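Long-range contacts in 4-hydroxy-3-methylbut-2-enyl diphosphate reductase (Aquifex aeolicus, PDB 3DNF), which catalyses the last step of the non-mevalonate pathway, reducing (E)-4-hydroxy-3-methylbut-2-enyl diphosphate at an iron-sulfur cluster to isopentenyl and dimethylallyl diphosphate: residues V210-I216 / V255-S261; Y114-L118 / E152-H156. Numbering follows the deposited sequence.

Contact 1 of 2, residues V210-I216 / V255-S261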
loop_
_atom_site.group_PDB
_atom_site.type_symbol
_atom_site.label_atom_id
_atom_site.label_comp_id
_atom_site.label_asym_id
_atom_site.label_seq_id
_atom_site.Cartn_x
_atom_site.Cartn_y
_atom_site.Cartn_z
ATOM N N VAL B 210 -13.029 0.569 35.763
ATOM C CA VAL B 210 -12.428 0.870 37.074
ATOM C C VAL B 210 -12.733 2.318 37.484
ATOM O O VAL B 210 -13.104 3.142 36.646
ATOM C CB VAL B 210 -10.866 0.645 37.107
ATOM C CG1 VAL B 210 -10.483 -0.817 36.839
ATOM C CG2 VAL B 210 -10.134 1.585 36.138
ATOM N N ASP B 211 -12.567 2.626 38.769
ATOM C CA ASP B 211 -12.779 3.986 39.265
ATOM C C ASP B 211 -11.631 4.941 38.940
ATOM O O ASP B 211 -11.861 6.058 38.475
ATOM C CB ASP B 211 -13.065 3.977 40.765
ATOM C CG ASP B 211 -14.468 3.402 41.062
ATOM O OD1 ASP B 211 -15.488 4.010 40.367
ATOM O OD2 ASP B 211 -14.558 2.338 41.979
ATOM N N VAL B 212 -10.400 4.499 39.181
ATOM C CA VAL B 212 -9.222 5.313 38.890
ATOM C C VAL B 212 -8.263 4.515 38.035
ATOM O O VAL B 212 -8.093 3.312 38.244
ATOM C CB VAL B 212 -8.499 5.805 40.183
ATOM C CG1 VAL B 212 -8.438 4.703 41.239
ATOM C CG2 VAL B 212 -7.082 6.321 39.883
ATOM N N MET B 213 -7.673 5.206 37.063
ATOM C CA MET B 213 -6.619 4.667 36.218
ATOM C C MET B 213 -5.285 5.315 36.575
ATOM O O MET B 213 -5.176 6.542 36.623
ATOM C CB MET B 213 -6.960 4.911 34.742
ATOM C CG MET B 213 -7.819 3.826 34.107
ATOM S SD MET B 213 -7.041 2.179 34.170
ATOM C CE MET B 213 -5.666 2.306 33.021
ATOM N N ILE B 214 -4.282 4.478 36.838
ATOM C CA ILE B 214 -2.893 4.917 37.030
ATOM C C ILE B 214 -2.027 4.487 35.847
ATOM O O ILE B 214 -1.960 3.302 35.520
ATOM C CB ILE B 214 -2.270 4.354 38.347
ATOM C CG1 ILE B 214 -3.147 4.672 39.571
ATOM C CG2 ILE B 214 -0.816 4.847 38.526
ATOM C CD1 ILE B 214 -3.436 6.173 39.823
ATOM N N ILE B 215 -1.376 5.459 35.213
ATOM C CA ILE B 215 -0.471 5.217 34.088
ATOM C C ILE B 215 0.953 5.575 34.521
ATOM O O ILE B 215 1.234 6.723 34.900
ATOM C CB ILE B 215 -0.897 6.021 32.810
ATOM C CG1 ILE B 215 -2.324 5.642 32.336
ATOM C CG2 ILE B 215 0.153 5.908 31.700
ATOM C CD1 ILE B 215 -2.554 4.163 32.003
ATOM N N ILE B 216 1.843 4.585 34.495
ATOM C CA ILE B 216 3.211 4.773 34.975
ATOM C C ILE B 216 4.192 4.917 33.794
ATOM O O ILE B 216 4.050 4.250 32.764
ATOM C CB ILE B 216 3.654 3.614 35.914
ATOM C CG1 ILE B 216 2.635 3.382 37.021
ATOM C CG2 ILE B 216 5.033 3.912 36.533
ATOM C CD1 ILE B 216 2.694 1.977 37.596
ATOM N N VAL B 255 -12.946 4.409 46.524
ATOM C CA VAL B 255 -12.693 3.637 45.303
ATOM C C VAL B 255 -12.915 2.140 45.556
ATOM O O VAL B 255 -12.664 1.649 46.660
ATOM C CB VAL B 255 -11.255 3.893 44.773
ATOM C CG1 VAL B 255 -10.949 3.042 43.550
ATOM C CG2 VAL B 255 -11.065 5.365 44.441
ATOM N N LYS B 256 -13.391 1.426 44.537
ATOM C CA LYS B 256 -13.565 -0.023 44.619
ATOM C C LYS B 256 -12.560 -0.746 43.726
ATOM O O LYS B 256 -11.870 -1.662 44.177
ATOM C CB LYS B 256 -14.987 -0.426 44.238
ATOM C CG LYS B 256 -15.347 -1.855 44.619
ATOM C CD LYS B 256 -16.642 -2.304 43.953
ATOM C CE LYS B 256 -16.376 -2.795 42.531
ATOM N NZ LYS B 256 -17.641 -3.183 41.857
ATOM N N ARG B 257 -12.492 -0.340 42.460
ATOM C CA ARG B 257 -11.513 -0.900 41.524
ATOM C C ARG B 257 -10.488 0.143 41.070
ATOM O O ARG B 257 -10.856 1.246 40.647
ATOM C CB ARG B 257 -12.197 -1.490 40.290
ATOM C CG ARG B 257 -13.109 -2.673 40.535
ATOM C CD ARG B 257 -14.007 -2.873 39.323
ATOM N NE ARG B 257 -14.455 -1.586 38.784
ATOM C CZ ARG B 257 -15.704 -1.127 38.821
ATOM N NH1 ARG B 257 -16.680 -1.851 39.355
ATOM N NH2 ARG B 257 -15.983 0.064 38.301
ATOM N N VAL B 258 -9.207 -0.220 41.169
ATOM C CA VAL B 258 -8.103 0.589 40.632
ATOM C C VAL B 258 -7.441 -0.128 39.458
ATOM O O VAL B 258 -7.101 -1.310 39.556
ATOM C CB VAL B 258 -7.008 0.876 41.693
ATOM C CG1 VAL B 258 -5.917 1.805 41.117
ATOM C CG2 VAL B 258 -7.620 1.461 42.964
ATOM N N GLY B 259 -7.260 0.595 38.355
ATOM C CA GLY B 259 -6.490 0.093 37.220
ATOM C C GLY B 259 -5.084 0.676 37.137
ATOM O O GLY B 259 -4.877 1.870 37.377
ATOM N N ILE B 260 -4.114 -0.177 36.815
ATOM C CA ILE B 260 -2.729 0.257 36.617
ATOM C C ILE B 260 -2.202 -0.224 35.276
ATOM O O ILE B 260 -2.306 -1.414 34.925
ATOM C CB ILE B 260 -1.760 -0.272 37.715
ATOM C CG1 ILE B 260 -2.199 0.170 39.114
ATOM C CG2 ILE B 260 -0.324 0.183 37.437
ATOM C CD1 ILE B 260 -1.371 -0.458 40.236
ATOM N N SER B 261 -1.625 0.702 34.522
ATOM C CA SER B 261 -0.770 0.301 33.419
ATOM C C SER B 261 0.514 1.094 33.420
ATOM O O SER B 261 0.724 1.962 34.269
ATOM C CB SER B 261 -1.481 0.417 32.081
ATOM O OG SER B 261 -0.779 -0.350 31.118
#

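Contact 2 of 2, residues Y114-L118 / E152-H156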
loop_
_atom_site.group_PDB
_atom_site.type_symbol
_atom_site.label_atom_id
_atom_site.label_comp_id
_atom_site.label_asym_id
_atom_site.label_seq_id
_atom_site.Cartn_x
_atom_site.Cartn_y
_atom_site.Cartn_z
ATOM N N TYR B 114 14.092 -7.488 -5.191
ATOM C CA TYR B 114 13.457 -6.184 -4.900
ATOM C C TYR B 114 14.428 -5.094 -4.456
ATOM O O TYR B 114 15.449 -5.389 -3.816
ATOM C CB TYR B 114 12.399 -6.294 -3.774
ATOM C CG TYR B 114 11.196 -7.101 -4.160
ATOM C CD1 TYR B 114 10.135 -6.513 -4.826
ATOM C CD2 TYR B 114 11.146 -8.496 -3.915
ATOM C CE1 TYR B 114 9.029 -7.270 -5.211
ATOM C CE2 TYR B 114 10.050 -9.253 -4.284
ATOM C CZ TYR B 114 8.988 -8.631 -4.940
ATOM O OH TYR B 114 7.913 -9.370 -5.322
ATOM N N PHE B 115 14.099 -3.841 -4.791
ATOM C CA PHE B 115 14.735 -2.664 -4.178
ATOM C C PHE B 115 13.983 -2.436 -2.849
ATOM O O PHE B 115 12.780 -2.400 -2.849
ATOM C CB PHE B 115 14.531 -1.450 -5.079
ATOM C CG PHE B 115 15.091 -0.170 -4.519
ATOM C CD1 PHE B 115 16.431 0.161 -4.717
ATOM C CD2 PHE B 115 14.274 0.711 -3.798
ATOM C CE1 PHE B 115 16.958 1.366 -4.203
ATOM C CE2 PHE B 115 14.792 1.921 -3.277
ATOM C CZ PHE B 115 16.127 2.254 -3.498
ATOM N N VAL B 116 14.702 -2.311 -1.747
ATOM C CA VAL B 116 14.042 -2.336 -0.422
ATOM C C VAL B 116 13.750 -0.910 0.079
ATOM O O VAL B 116 14.618 -0.041 0.130
ATOM C CB VAL B 116 14.878 -3.144 0.597
ATOM C CG1 VAL B 116 14.298 -3.039 2.031
ATOM C CG2 VAL B 116 14.888 -4.622 0.174
ATOM N N VAL B 117 12.519 -0.724 0.550
ATOM C CA VAL B 117 12.163 0.437 1.320
ATOM C C VAL B 117 11.915 0.054 2.788
ATOM O O VAL B 117 11.135 -0.842 3.070
ATOM C CB VAL B 117 10.915 1.071 0.705
ATOM C CG1 VAL B 117 10.240 2.021 1.702
ATOM C CG2 VAL B 117 11.263 1.792 -0.622
ATOM N N LEU B 118 12.674 0.660 3.680
ATOM C CA LEU B 118 12.498 0.453 5.128
ATOM C C LEU B 118 11.762 1.681 5.642
ATOM O O LEU B 118 12.331 2.761 5.661
ATOM C CB LEU B 118 13.867 0.306 5.807
ATOM C CG LEU B 118 13.987 0.232 7.328
ATOM C CD1 LEU B 118 13.097 -0.882 7.851
ATOM C CD2 LEU B 118 15.484 -0.003 7.682
ATOM N N GLU B 152 13.248 7.944 -4.710
ATOM C CA GLU B 152 14.239 7.010 -5.238
ATOM C C GLU B 152 13.660 5.596 -5.488
ATOM O O GLU B 152 14.019 4.946 -6.466
ATOM C CB GLU B 152 15.461 6.960 -4.320
ATOM C CG GLU B 152 16.623 6.112 -4.823
ATOM C CD GLU B 152 17.417 6.783 -5.935
ATOM O OE1 GLU B 152 17.174 7.980 -6.229
ATOM O OE2 GLU B 152 18.281 6.095 -6.525
ATOM N N ALA B 153 12.759 5.132 -4.617
ATOM C CA ALA B 153 12.119 3.850 -4.818
ATOM C C ALA B 153 11.240 3.834 -6.079
ATOM O O ALA B 153 11.102 2.791 -6.715
ATOM C CB ALA B 153 11.293 3.401 -3.521
ATOM N N LEU B 154 10.685 4.992 -6.449
ATOM C CA LEU B 154 9.814 5.083 -7.633
ATOM C C LEU B 154 10.561 4.893 -8.959
ATOM O O LEU B 154 9.941 4.712 -10.011
ATOM C CB LEU B 154 9.015 6.388 -7.625
ATOM C CG LEU B 154 8.181 6.689 -6.367
ATOM C CD1 LEU B 154 7.232 7.858 -6.649
ATOM C CD2 LEU B 154 7.403 5.451 -5.813
ATOM N N LYS B 155 11.887 4.905 -8.889
ATOM C CA LYS B 155 12.754 4.671 -10.050
ATOM C C LYS B 155 12.819 3.184 -10.386
ATOM O O LYS B 155 13.256 2.809 -11.468
ATOM C CB LYS B 155 14.166 5.189 -9.760
ATOM C CG LYS B 155 14.264 6.698 -9.654
ATOM C CD LYS B 155 15.671 7.084 -9.245
ATOM C CE LYS B 155 15.816 8.588 -9.192
ATOM N NZ LYS B 155 17.154 8.937 -8.625
ATOM N N HIS B 156 12.352 2.335 -9.477
ATOM C CA HIS B 156 12.485 0.894 -9.648
ATOM C C HIS B 156 11.147 0.267 -10.001
ATOM O O HIS B 156 10.100 0.774 -9.600
ATOM C CB HIS B 156 13.040 0.267 -8.355
ATOM C CG HIS B 156 14.447 0.673 -8.084
ATOM N ND1 HIS B 156 14.778 1.850 -7.446
ATOM C CD2 HIS B 156 15.617 0.101 -8.441
ATOM C CE1 HIS B 156 16.093 1.984 -7.412
ATOM N NE2 HIS B 156 16.626 0.919 -7.988
#

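Contact 1 of 2, residues V210-I216 / V255-S261
Strands 212-216 and 257-261 run in the same direction, their short axes 4.6 Å apart at closest approach and inclined by 19°. Four hydrogen bonds zigzag between them in the parallel pattern: Gly259 N to Val212 O (2.8 Å), Ile214 N to Gly259 O (2.7 Å), Ser261 N to Ile214 O (2.8 Å) and Ile216 N to Ser261 O (2.9 Å). Ile214, paired with Ile260, thus bonds to both neighbours of that partner. Ahead of them Asp211 N reaches Arg257 O at 2.9 Å. The Asp211 carboxylate then takes over from the backbone, OD2 accepting Lys256 N at 3.0 Å and, weakly, Arg257 N at 3.4 Å.

On one face, beta-branched Val212, Val258, Ile214 and Ile260 pack together, Val212 CG1 lying 3.8 Å from Val258 CG2; helix 268-281 covers Ile214 and Ile260. On the other, Met213 is paired with Gly259, where a CB would clash with Met213 SD, so glycine leaves room for the thioether.

These are the two central strands of a four-stranded parallel alpha/beta sheet. Mostly aliphatic residues cover the buried faces of this pair, while the one carboxylate sits at the strands' beginning, where it accepts backbone amides, one weakly, ahead of the regular pairing.

Contact 2 of 2, residues Y114-L118 / E152-H156
Aromatic stacking dominates this contact. The rings of Phe115 and His156 form an offset stack, with centroids 3.9 Å apart and planes only 13° from parallel; Phe115 CD1 and His156 CE1 approach to 3.3 Å. The imidazole also receives a CH-pi contact, since Phe115 CB lies 3.9 Å from the centroid of the His156 ring and over its face. A flat ring on each side lets the partly exposed histidine cover the buried phenylalanine closely.

Apolar packing continues the contact along the strand. Ala153 meets two residues at once: its CB is 3.8 Å from Phe115 CE2 and 3.3 Å from Val117 CG2, and its small methyl suits so close an approach. Glu152 adds its aliphatic part, with CG 4.1 Å from Phe115 CZ.

Phe115 and Val117 point toward the turn from strand 115-119, an inner strand of a four-stranded parallel sheet in an open alpha/beta domain. Residues 152-156 belong to the connection between strands 141-144 and 158-163, so this side of the sheet is covered by a crossover segment, whereas Val116 points away, toward helices 97-111 and 125-136.

Polar bonds act within 152-156. Two backbone bonds, each from a residue to the third before it, Lys155 N to Glu152 O (3.2 Å) and His156 N to Ala153 O (3.1 Å), curl the segment back on itself, and His156 ND1 makes a weak hydrogen bond to Glu152 O (3.3 Å). At the solvent-facing side, Lys155 NZ forms a 2.6 Å salt bridge with Glu152 OE1.

Overall arrangement
Contact 1 and contact 2 belong to different lobes of the three-lobed enzyme, each to its own four-stranded parallel sheet. They lie on opposite sides of the chain's centre, their own centres 47 Å apart and their nearest atoms about 27 Å apart, and follow one another along the chain. The iron-sulfur cluster sits between the lobes. Contact 1 runs toward it: the side chain of Ser261 is about 14 Å from the cluster, and those of Ile215 and Ile216 are about 8 and 9 Å from the side chains of Ser221 and Ser265, both predicted to bind the substrate and its isoprenoid diphosphate products. Contact 2 lies away from the annotated sites.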